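PDB 1V2A: glutathione transferase gst1-6, which probably catalyses the transfer of glutathione to electrophilic substrates such as organic halides, acting as a homodimer in insect detoxification. Local coordinates for residues Leu7-Pro10 with Pro11-Ser14; Cys156-Gly159 with Thr160-Leu164; Lys87-Ser90 with Val91-Arg95. All coordinates share one frame; numbering follows the deposited sequence.

Contact 1 (Leu7-Pro10 with Pro11-Ser14). With GTS (glutathione sulfonic acid), chain F.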
ATOM      1  N   LEU B   7       0.756  19.617   7.614  1.00 29.76           N
ATOM      2  CA  LEU B   7       1.232  18.887   8.787  1.00 27.83           C
ATOM      3  C   LEU B   7       0.138  18.192   9.583  1.00 26.71           C
ATOM      4  O   LEU B   7       0.433  17.377  10.454  1.00 24.16           O
ATOM      5  CB  LEU B   7       1.991  19.824   9.729  1.00 29.64           C
ATOM      6  CG  LEU B   7       3.421  20.175   9.325  1.00 30.94           C
ATOM      7  CD1 LEU B   7       4.033  21.110  10.354  1.00 29.06           C
ATOM      8  CD2 LEU B   7       4.233  18.887   9.211  1.00 29.71           C
ATOM      9  N   ILE B   8      -1.119  18.524   9.312  1.00 26.19           N
ATOM     10  CA  ILE B   8      -2.215  17.895  10.027  1.00 28.62           C
ATOM     11  C   ILE B   8      -2.439  16.514   9.425  1.00 29.32           C
ATOM     12  O   ILE B   8      -2.952  15.603  10.085  1.00 27.92           O
ATOM     13  CB  ILE B   8      -3.518  18.719   9.919  1.00 30.91           C
ATOM     14  CG1 ILE B   8      -3.368  20.050  10.660  1.00 33.67           C
ATOM     15  CG2 ILE B   8      -4.665  17.957  10.560  1.00 31.50           C
ATOM     16  CD1 ILE B   8      -2.300  20.981  10.100  1.00 36.38           C
ATOM     17  N   SER B   9      -2.040  16.373   8.163  1.00 27.59           N
ATOM     18  CA  SER B   9      -2.157  15.121   7.430  1.00 27.27           C
ATOM     19  C   SER B   9      -1.013  14.187   7.836  1.00 26.99           C
ATOM     20  O   SER B   9       0.159  14.503   7.622  1.00 27.41           O
ATOM     21  CB  SER B   9      -2.102  15.401   5.921  1.00 28.94           C
ATOM     22  OG  SER B   9      -1.933  14.212   5.167  1.00 27.39           O
ATOM     23  N   PRO B  10      -1.339  13.037   8.453  1.00 24.33           N
ATOM     24  CA  PRO B  10      -0.322  12.072   8.881  1.00 24.44           C
ATOM     25  C   PRO B  10       0.523  11.550   7.701  1.00 25.02           C
ATOM     26  O   PRO B  10       1.733  11.396   7.817  1.00 24.46           O
ATOM     27  CB  PRO B  10      -1.149  10.980   9.564  1.00 24.14           C
ATOM     28  CG  PRO B  10      -2.311  11.752  10.131  1.00 24.77           C
ATOM     29  CD  PRO B  10      -2.667  12.652   8.964  1.00 26.73           C
ATOM     30  N   PRO B  11      -0.110  11.255   6.558  1.00 22.89           N
ATOM     31  CA  PRO B  11       0.688  10.769   5.428  1.00 26.10           C
ATOM     32  C   PRO B  11       1.787  11.769   5.035  1.00 26.97           C
ATOM     33  O   PRO B  11       2.917  11.376   4.766  1.00 27.33           O
ATOM     34  CB  PRO B  11      -0.357  10.592   4.323  1.00 24.46           C
ATOM     35  CG  PRO B  11      -1.583  10.221   5.093  1.00 24.53           C
ATOM     36  CD  PRO B  11      -1.549  11.176   6.257  1.00 23.29           C
ATOM     37  N   CYS B  12       1.452  13.058   5.010  1.00 26.21           N
ATOM     38  CA  CYS B  12       2.415  14.106   4.648  1.00 26.71           C
ATOM     39  C   CYS B  12       3.633  14.259   5.564  1.00 25.29           C
ATOM     40  O   CYS B  12       4.645  14.804   5.149  1.00 26.13           O
ATOM     41  CB  CYS B  12       1.726  15.470   4.583  1.00 24.87           C
ATOM     42  SG  CYS B  12       0.461  15.649   3.341  1.00 26.38           S
ATOM     43  N   GLN B  13       3.553  13.785   6.800  1.00 26.48           N
ATOM     44  CA  GLN B  13       4.675  13.960   7.721  1.00 26.13           C
ATOM     45  C   GLN B  13       5.875  13.074   7.436  1.00 28.24           C
ATOM     46  O   GLN B  13       6.977  13.349   7.918  1.00 29.55           O
ATOM     47  CB  GLN B  13       4.217  13.744   9.173  1.00 24.83           C
ATOM     48  CG  GLN B  13       2.873  14.375   9.490  1.00 24.67           C
ATOM     49  CD  GLN B  13       2.447  14.160  10.929  1.00 24.97           C
ATOM     50  OE1 GLN B  13       2.827  13.177  11.561  1.00 22.93           O
ATOM     51  NE2 GLN B  13       1.636  15.080  11.451  1.00 23.53           N
ATOM     52  N   SER B  14       5.670  12.011   6.663  1.00 28.13           N
ATOM     53  CA  SER B  14       6.757  11.091   6.334  1.00 26.14           C
ATOM     54  C   SER B  14       7.868  11.783   5.545  1.00 26.36           C
ATOM     55  O   SER B  14       9.034  11.728   5.932  1.00 25.43           O
ATOM     56  CB  SER B  14       6.220   9.902   5.525  1.00 25.60           C
ATOM     57  OG  SER B  14       5.234   9.198   6.254  1.00 24.21           O
TER
HETATM   58  N1  GTS F2001      -2.130   7.014   0.411  1.00 19.65           N
HETATM   59  CA1 GTS F2001      -2.005   8.442   0.332  1.00 21.43           C
HETATM   60  C1  GTS F2001      -0.583   8.742   0.738  1.00 20.36           C
HETATM   61  O11 GTS F2001      -0.050   9.707   0.223  1.00 23.10           O
HETATM   62  O12 GTS F2001      -0.003   8.003   1.547  1.00 19.65           O
HETATM   63  CB1 GTS F2001      -3.033   9.051   1.257  1.00 23.64           C
HETATM   64  CG1 GTS F2001      -3.030  10.593   1.277  1.00 27.03           C
HETATM   65  CD1 GTS F2001      -4.425  11.158   1.490  1.00 29.83           C
HETATM   66  OE1 GTS F2001      -5.423  10.429   1.613  1.00 29.11           O
HETATM   67  N2  GTS F2001      -4.458  12.488   1.543  1.00 29.53           N
HETATM   68  CA2 GTS F2001      -5.720  13.205   1.759  1.00 32.85           C
HETATM   69  C2  GTS F2001      -6.077  13.974   0.532  1.00 32.39           C
HETATM   70  O2  GTS F2001      -5.209  14.586  -0.102  1.00 33.94           O
HETATM   71  CB2 GTS F2001      -5.682  14.234   2.885  1.00 30.71           C
HETATM   72  SG2 GTS F2001      -5.343  13.662   4.582  1.00 32.25           S
HETATM   73  O1S GTS F2001      -4.080  13.010   4.712  1.00 31.28           O
HETATM   74  O2S GTS F2001      -5.360  14.825   5.394  1.00 31.73           O
HETATM   75  O3S GTS F2001      -6.363  12.750   5.017  1.00 26.46           O
HETATM   76  N3  GTS F2001      -7.365  13.941   0.221  1.00 33.49           N
HETATM   77  CA3 GTS F2001      -7.857  14.646  -0.928  1.00 35.84           C
HETATM   78  C3  GTS F2001      -8.706  13.774  -1.780  1.00 35.07           C
HETATM   79  O31 GTS F2001      -9.184  14.302  -2.773  1.00 37.10           O
HETATM   80  O32 GTS F2001      -8.882  12.595  -1.430  1.00 33.46           O
HETATM   81  O   HOH W   1       3.715   9.850   8.282  1.00 22.36           O
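Ser9 and Pro11 meet right beside the sulfonate of the bound glutathione sulfonic acid. The hydroxyl Ser9 OG lies 3.2 Å from Pro11 CD and donates a short hydrogen bond of 2.5 Å to GTS O1S. Pro11 CD comes to 3.5 Å from that same sulfonate oxygen, GTS O1S, so the CD methylene lies beside the oxygen that the serine holds. With Ser9 OG turned anti to the backbone N (chi1 168°), the hydroxyl also comes to 3.3 Å from Cys12 SG.

Behind this first shell, the rings of Pro10 and Pro11 run side by side and point the same way, with Pro10 CD and Pro11 CD 3.3 Å apart, tight even for adjoining rings. They open a type I turn from Pro10 to Gln13, which Gln13 N closes on Pro10 O from above the carbonyl plane. A water donates to that same carbonyl, at 2.6 Å from Pro10 O, and also bonds Ser14 OG.

Gln13 ties the loop together from the other end. Its side chain, extended beyond CG, runs past Ser9 O, and Gln13 NE2 donates to Leu7 O at 2.8 Å, nearly straight at 158° and with the acceptor in the amide plane. Outside the loop, Leu7 packs on Phe194 of helix 191-206, while Cys12 O is bonded by Tyr3 OH.

The sulfonate sulfur stands where glutathione carries its thiol sulfur, consistent with Ser9 presenting its hydroxyl to that sulfur, as the N-terminal serine does in Delta-class enzymes, from a loop braced by glutamine and prolines.

Contact 2 (Cys156-Gly159 with Thr160-Leu164)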
ATOM      1  N   CYS B 156       7.339   6.092   8.503  1.00 25.57           N
ATOM      2  CA  CYS B 156       5.926   6.030   8.098  1.00 27.26           C
ATOM      3  C   CYS B 156       5.020   5.524   9.222  1.00 23.90           C
ATOM      4  O   CYS B 156       3.925   6.050   9.429  1.00 26.00           O
ATOM      5  CB  CYS B 156       5.734   5.114   6.879  1.00 24.80           C
ATOM      6  SG  CYS B 156       6.586   5.626   5.362  1.00 27.08           S
ATOM      7  N   LEU B 157       5.467   4.496   9.934  1.00 21.48           N
ATOM      8  CA  LEU B 157       4.679   3.931  11.026  1.00 22.86           C
ATOM      9  C   LEU B 157       4.603   4.883  12.220  1.00 25.64           C
ATOM     10  O   LEU B 157       3.667   4.817  13.029  1.00 25.25           O
ATOM     11  CB  LEU B 157       5.275   2.586  11.456  1.00 18.90           C
ATOM     12  CG  LEU B 157       5.056   1.450  10.447  1.00 18.39           C
ATOM     13  CD1 LEU B 157       5.877   0.232  10.822  1.00 12.74           C
ATOM     14  CD2 LEU B 157       3.566   1.122  10.396  1.00 12.57           C
ATOM     15  N   LEU B 158       5.596   5.761  12.333  1.00 23.65           N
ATOM     16  CA  LEU B 158       5.622   6.734  13.410  1.00 24.33           C
ATOM     17  C   LEU B 158       4.527   7.759  13.127  1.00 24.95           C
ATOM     18  O   LEU B 158       3.885   8.262  14.040  1.00 23.27           O
ATOM     19  CB  LEU B 158       6.986   7.425  13.472  1.00 24.54           C
ATOM     20  CG  LEU B 158       7.021   8.727  14.278  1.00 25.56           C
ATOM     21  CD1 LEU B 158       6.628   8.443  15.732  1.00 26.59           C
ATOM     22  CD2 LEU B 158       8.417   9.336  14.191  1.00 24.67           C
ATOM     23  N   GLY B 159       4.306   8.064  11.854  1.00 24.93           N
ATOM     24  CA  GLY B 159       3.266   9.020  11.521  1.00 26.46           C
ATOM     25  C   GLY B 159       1.920   8.406  11.848  1.00 25.14           C
ATOM     26  O   GLY B 159       1.060   9.023  12.469  1.00 27.15           O
ATOM     27  N   THR B 160       1.759   7.156  11.442  1.00 24.51           N
ATOM     28  CA  THR B 160       0.533   6.411  11.655  1.00 23.12           C
ATOM     29  C   THR B 160       0.153   6.225  13.112  1.00 23.75           C
ATOM     30  O   THR B 160      -1.004   6.386  13.477  1.00 23.38           O
ATOM     31  CB  THR B 160       0.644   5.034  11.003  1.00 21.91           C
ATOM     32  OG1 THR B 160       0.823   5.210   9.591  1.00 22.59           O
ATOM     33  CG2 THR B 160      -0.604   4.202  11.272  1.00 18.20           C
ATOM     34  N   VAL B 161       1.125   5.882  13.950  1.00 25.73           N
ATOM     35  CA  VAL B 161       0.831   5.652  15.357  1.00 26.06           C
ATOM     36  C   VAL B 161       0.497   6.905  16.159  1.00 24.90           C
ATOM     37  O   VAL B 161      -0.393   6.865  16.994  1.00 22.09           O
ATOM     38  CB  VAL B 161       1.983   4.894  16.048  1.00 25.61           C
ATOM     39  CG1 VAL B 161       1.645   4.639  17.509  1.00 24.92           C
ATOM     40  CG2 VAL B 161       2.221   3.575  15.333  1.00 26.68           C
ATOM     41  N   THR B 162       1.195   8.013  15.917  1.00 24.63           N
ATOM     42  CA  THR B 162       0.904   9.226  16.669  1.00 27.58           C
ATOM     43  C   THR B 162      -0.447   9.804  16.247  1.00 28.39           C
ATOM     44  O   THR B 162      -0.986  10.695  16.910  1.00 27.88           O
ATOM     45  CB  THR B 162       1.992  10.327  16.484  1.00 31.24           C
ATOM     46  OG1 THR B 162       1.679  11.138  15.348  1.00 33.55           O
ATOM     47  CG2 THR B 162       3.361   9.706  16.299  1.00 28.39           C
ATOM     48  N   ALA B 163      -0.985   9.300  15.139  1.00 25.69           N
ATOM     49  CA  ALA B 163      -2.275   9.756  14.642  1.00 23.69           C
ATOM     50  C   ALA B 163      -3.367   9.216  15.552  1.00 25.21           C
ATOM     51  O   ALA B 163      -4.501   9.687  15.519  1.00 22.39           O
ATOM     52  CB  ALA B 163      -2.498   9.275  13.209  1.00 25.79           C
ATOM     53  N   LEU B 164      -3.013   8.218  16.356  1.00 27.03           N
ATOM     54  CA  LEU B 164      -3.944   7.614  17.306  1.00 30.43           C
ATOM     55  C   LEU B 164      -4.334   8.635  18.367  1.00 30.76           C
ATOM     56  O   LEU B 164      -5.279   8.429  19.125  1.00 31.38           O
ATOM     57  CB  LEU B 164      -3.306   6.393  17.988  1.00 28.93           C
ATOM     58  CG  LEU B 164      -3.307   5.081  17.190  1.00 32.84           C
ATOM     59  CD1 LEU B 164      -2.542   4.016  17.956  1.00 29.54           C
ATOM     60  CD2 LEU B 164      -4.750   4.625  16.935  1.00 28.77           C
TER
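Val161 lays its CG2 methyl against the backbone of the preceding turn, with Val161 CG2 3.0 Å from Leu157 O, and its own N donates to that carbonyl, Val161 N standing 2.9 Å from Leu157 O. Thr160 branches the same way, with its hydroxyl where Val161 has CG2. Being anti to the carbonyl carbon (chi1 -62°), Thr160 OG1 lies near the preceding turn, 3.2 Å from Cys156 O, but its hydrogen bond goes to Asp99 OD1. Cys156 O is bonded by Thr160 N, at an N-H...O angle of 163°.

Leu158 and Thr162 cross at a slant one turn apart; their overlap is doubtful, because Thr162 CG2 and Leu158 O crowd each other in the model. Further on, Ala163 N bonds Gly159 O only weakly, at 3.4 Å, and residues 163-164 run on as a 3-10 segment.

Within the C-terminal domain helix 152-162 is flanked by three others: Thr160 faces Leu103 and Tyr104 of helix 86-115, Leu157 and Val161 meet Leu135 of helix 122-141, and Leu158 leans on Val184 and Arg185 of helix 175-185.

Contact 3 (Lys87-Ser90 with Val91-Arg95)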
ATOM      1  N   LYS B  87      16.769  -9.551   1.257  1.00 34.98           N
ATOM      2  CA  LYS B  87      16.362 -10.266   2.464  1.00 36.20           C
ATOM      3  C   LYS B  87      15.872  -9.272   3.517  1.00 36.37           C
ATOM      4  O   LYS B  87      14.994  -9.583   4.325  1.00 35.07           O
ATOM      5  CB  LYS B  87      17.543 -11.060   3.023  1.00 38.89           C
ATOM      6  CG  LYS B  87      18.080 -12.146   2.094  1.00 42.05           C
ATOM      7  CD  LYS B  87      17.263 -13.427   2.197  1.00 44.27           C
ATOM      8  CE  LYS B  87      17.745 -14.497   1.219  1.00 44.77           C
ATOM      9  NZ  LYS B  87      17.380 -14.199  -0.203  1.00 45.72           N
ATOM     10  N   VAL B  88      16.454  -8.076   3.508  1.00 35.56           N
ATOM     11  CA  VAL B  88      16.075  -7.032   4.453  1.00 33.19           C
ATOM     12  C   VAL B  88      14.955  -6.180   3.877  1.00 31.16           C
ATOM     13  O   VAL B  88      13.947  -5.930   4.537  1.00 28.68           O
ATOM     14  CB  VAL B  88      17.264  -6.104   4.785  1.00 34.22           C
ATOM     15  CG1 VAL B  88      16.819  -5.021   5.758  1.00 32.50           C
ATOM     16  CG2 VAL B  88      18.410  -6.915   5.374  1.00 34.51           C
ATOM     17  N   ARG B  89      15.146  -5.745   2.636  1.00 29.73           N
ATOM     18  CA  ARG B  89      14.175  -4.909   1.942  1.00 28.52           C
ATOM     19  C   ARG B  89      12.772  -5.504   1.870  1.00 25.47           C
ATOM     20  O   ARG B  89      11.795  -4.767   1.777  1.00 27.23           O
ATOM     21  CB  ARG B  89      14.671  -4.589   0.528  1.00 28.66           C
ATOM     22  CG  ARG B  89      13.745  -3.656  -0.230  1.00 29.82           C
ATOM     23  CD  ARG B  89      14.405  -3.045  -1.449  1.00 32.02           C
ATOM     24  NE  ARG B  89      15.458  -2.104  -1.085  1.00 33.48           N
ATOM     25  CZ  ARG B  89      16.116  -1.344  -1.955  1.00 34.67           C
ATOM     26  NH1 ARG B  89      15.828  -1.411  -3.245  1.00 33.14           N
ATOM     27  NH2 ARG B  89      17.056  -0.510  -1.535  1.00 32.87           N
ATOM     28  N   SER B  90      12.663  -6.830   1.913  1.00 26.55           N
ATOM     29  CA  SER B  90      11.351  -7.461   1.859  1.00 27.27           C
ATOM     30  C   SER B  90      10.571  -7.150   3.129  1.00 25.52           C
ATOM     31  O   SER B  90       9.357  -6.965   3.083  1.00 27.34           O
ATOM     32  CB  SER B  90      11.458  -8.985   1.660  1.00 23.82           C
ATOM     33  OG  SER B  90      12.152  -9.623   2.718  1.00 28.27           O
ATOM     34  N   VAL B  91      11.265  -7.067   4.257  1.00 23.59           N
ATOM     35  CA  VAL B  91      10.590  -6.769   5.519  1.00 25.55           C
ATOM     36  C   VAL B  91      10.113  -5.318   5.524  1.00 25.56           C
ATOM     37  O   VAL B  91       8.983  -5.027   5.908  1.00 22.97           O
ATOM     38  CB  VAL B  91      11.518  -6.982   6.729  1.00 24.29           C
ATOM     39  CG1 VAL B  91      10.690  -7.032   7.999  1.00 23.03           C
ATOM     40  CG2 VAL B  91      12.322  -8.260   6.560  1.00 25.13           C
ATOM     41  N   VAL B  92      10.987  -4.414   5.086  1.00 27.49           N
ATOM     42  CA  VAL B  92      10.661  -2.998   5.023  1.00 26.44           C
ATOM     43  C   VAL B  92       9.449  -2.846   4.121  1.00 27.86           C
ATOM     44  O   VAL B  92       8.437  -2.261   4.516  1.00 27.32           O
ATOM     45  CB  VAL B  92      11.847  -2.178   4.449  1.00 26.96           C
ATOM     46  CG1 VAL B  92      11.514  -0.698   4.449  1.00 25.05           C
ATOM     47  CG2 VAL B  92      13.100  -2.420   5.287  1.00 24.47           C
ATOM     48  N   ASN B  93       9.540  -3.392   2.912  1.00 28.22           N
ATOM     49  CA  ASN B  93       8.424  -3.311   1.976  1.00 26.16           C
ATOM     50  C   ASN B  93       7.151  -3.862   2.579  1.00 25.65           C
ATOM     51  O   ASN B  93       6.093  -3.241   2.468  1.00 25.41           O
ATOM     52  CB  ASN B  93       8.730  -4.066   0.687  1.00 26.72           C
ATOM     53  CG  ASN B  93       9.571  -3.255  -0.265  1.00 26.19           C
ATOM     54  OD1 ASN B  93       9.742  -2.051  -0.083  1.00 24.91           O
ATOM     55  ND2 ASN B  93      10.091  -3.905  -1.292  1.00 22.59           N
ATOM     56  N   GLN B  94       7.247  -5.027   3.215  1.00 24.86           N
ATOM     57  CA  GLN B  94       6.074  -5.636   3.826  1.00 24.32           C
ATOM     58  C   GLN B  94       5.494  -4.743   4.918  1.00 25.52           C
ATOM     59  O   GLN B  94       4.278  -4.550   4.978  1.00 24.45           O
ATOM     60  CB  GLN B  94       6.414  -7.010   4.395  1.00 24.35           C
ATOM     61  CG  GLN B  94       5.251  -7.675   5.119  1.00 23.77           C
ATOM     62  CD  GLN B  94       5.179  -7.289   6.584  1.00 25.41           C
ATOM     63  OE1 GLN B  94       4.172  -6.756   7.055  1.00 27.33           O
ATOM     64  NE2 GLN B  94       6.259  -7.558   7.316  1.00 23.70           N
ATOM     65  N   ARG B  95       6.358  -4.192   5.770  1.00 22.56           N
ATOM     66  CA  ARG B  95       5.895  -3.322   6.846  1.00 25.53           C
ATOM     67  C   ARG B  95       5.238  -2.059   6.277  1.00 26.31           C
ATOM     68  O   ARG B  95       4.341  -1.482   6.903  1.00 24.54           O
ATOM     69  CB  ARG B  95       7.049  -2.904   7.764  1.00 26.29           C
ATOM     70  CG  ARG B  95       7.944  -4.021   8.297  1.00 27.96           C
ATOM     71  CD  ARG B  95       7.239  -5.030   9.185  1.00 29.74           C
ATOM     72  NE  ARG B  95       8.155  -5.572  10.185  1.00 31.75           N
ATOM     73  CZ  ARG B  95       8.099  -6.805  10.681  1.00 34.59           C
ATOM     74  NH1 ARG B  95       7.167  -7.655  10.266  1.00 35.28           N
ATOM     75  NH2 ARG B  95       8.967  -7.186  11.607  1.00 34.17           N
TER
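The amide of Asn93 lies next to the aliphatic part of Arg89, ND2 being 3.8 Å from Arg89 CG. The two side chains pass at a slant, and the guanidinium of Arg89 reaches away, its plane 50° from that of the amide. A second guanidinium, that of Arg95, has Val91 CG1 on one face, 3.6 Å above its plane and offset toward the rim.

Underneath run the helix bonds. Asn93 N donates to Arg89 O at 2.9 Å, and Gln94 N to Ser90 O at the same length, 2.9 Å. Val88 O is forked: Val91 N reaches it at 2.9 Å from above the carbonyl plane, and Val92 N makes a weak bond. Ser90 OG stands between its own N and carbonyl carbon (chi1 61°), where it makes a weak hydrogen bond back to Pro86 O and another to His59 NE2 of the second subunit.

The other polar ends are spoken for outside this stretch. Arg89 bonds the carbonyls of Tyr82 and Pro83, Asn93 OD1 bonds Tyr82 OH, and Arg95 pairs with Glu141 and lies in a cation-pi contact with Phe138. Lys87 NZ bonds Tyr70 OH of the second subunit.

What follows is a helix start with two kinds of polar work: Arg89 and Asn93 fasten it to the incoming linker at Tyr82 and Pro83, while Lys87 and Ser90, helped by a long, weak ion pair from Arg89 to Glu73 of the second subunit, bind it across the dimer interface.

Overall arrangement
Contacts 1 and 2 are deep and adjoining, their centres about 9 Å apart: Pro10 packs on Ala163 and Ser14 on Cys156, so the glutathione-binding loop of the N-terminal domain rests on helix 152-162 and the turn after it in the C-terminal one. Contact 3 belongs to the same domain as contact 2 but lies outward, its centre about 17 Å from that of the chain, at the dimer interface. Helix 86-115 links all three, sending Tyr104 to contact 1, Asp99 and Leu103 to contact 2, and its first turns to contact 3. Chemically, they pass from a ligand-bound hydroxyl in a proline-rich loop, through mostly apolar helix packing, to charged and polar groups shared between subunits.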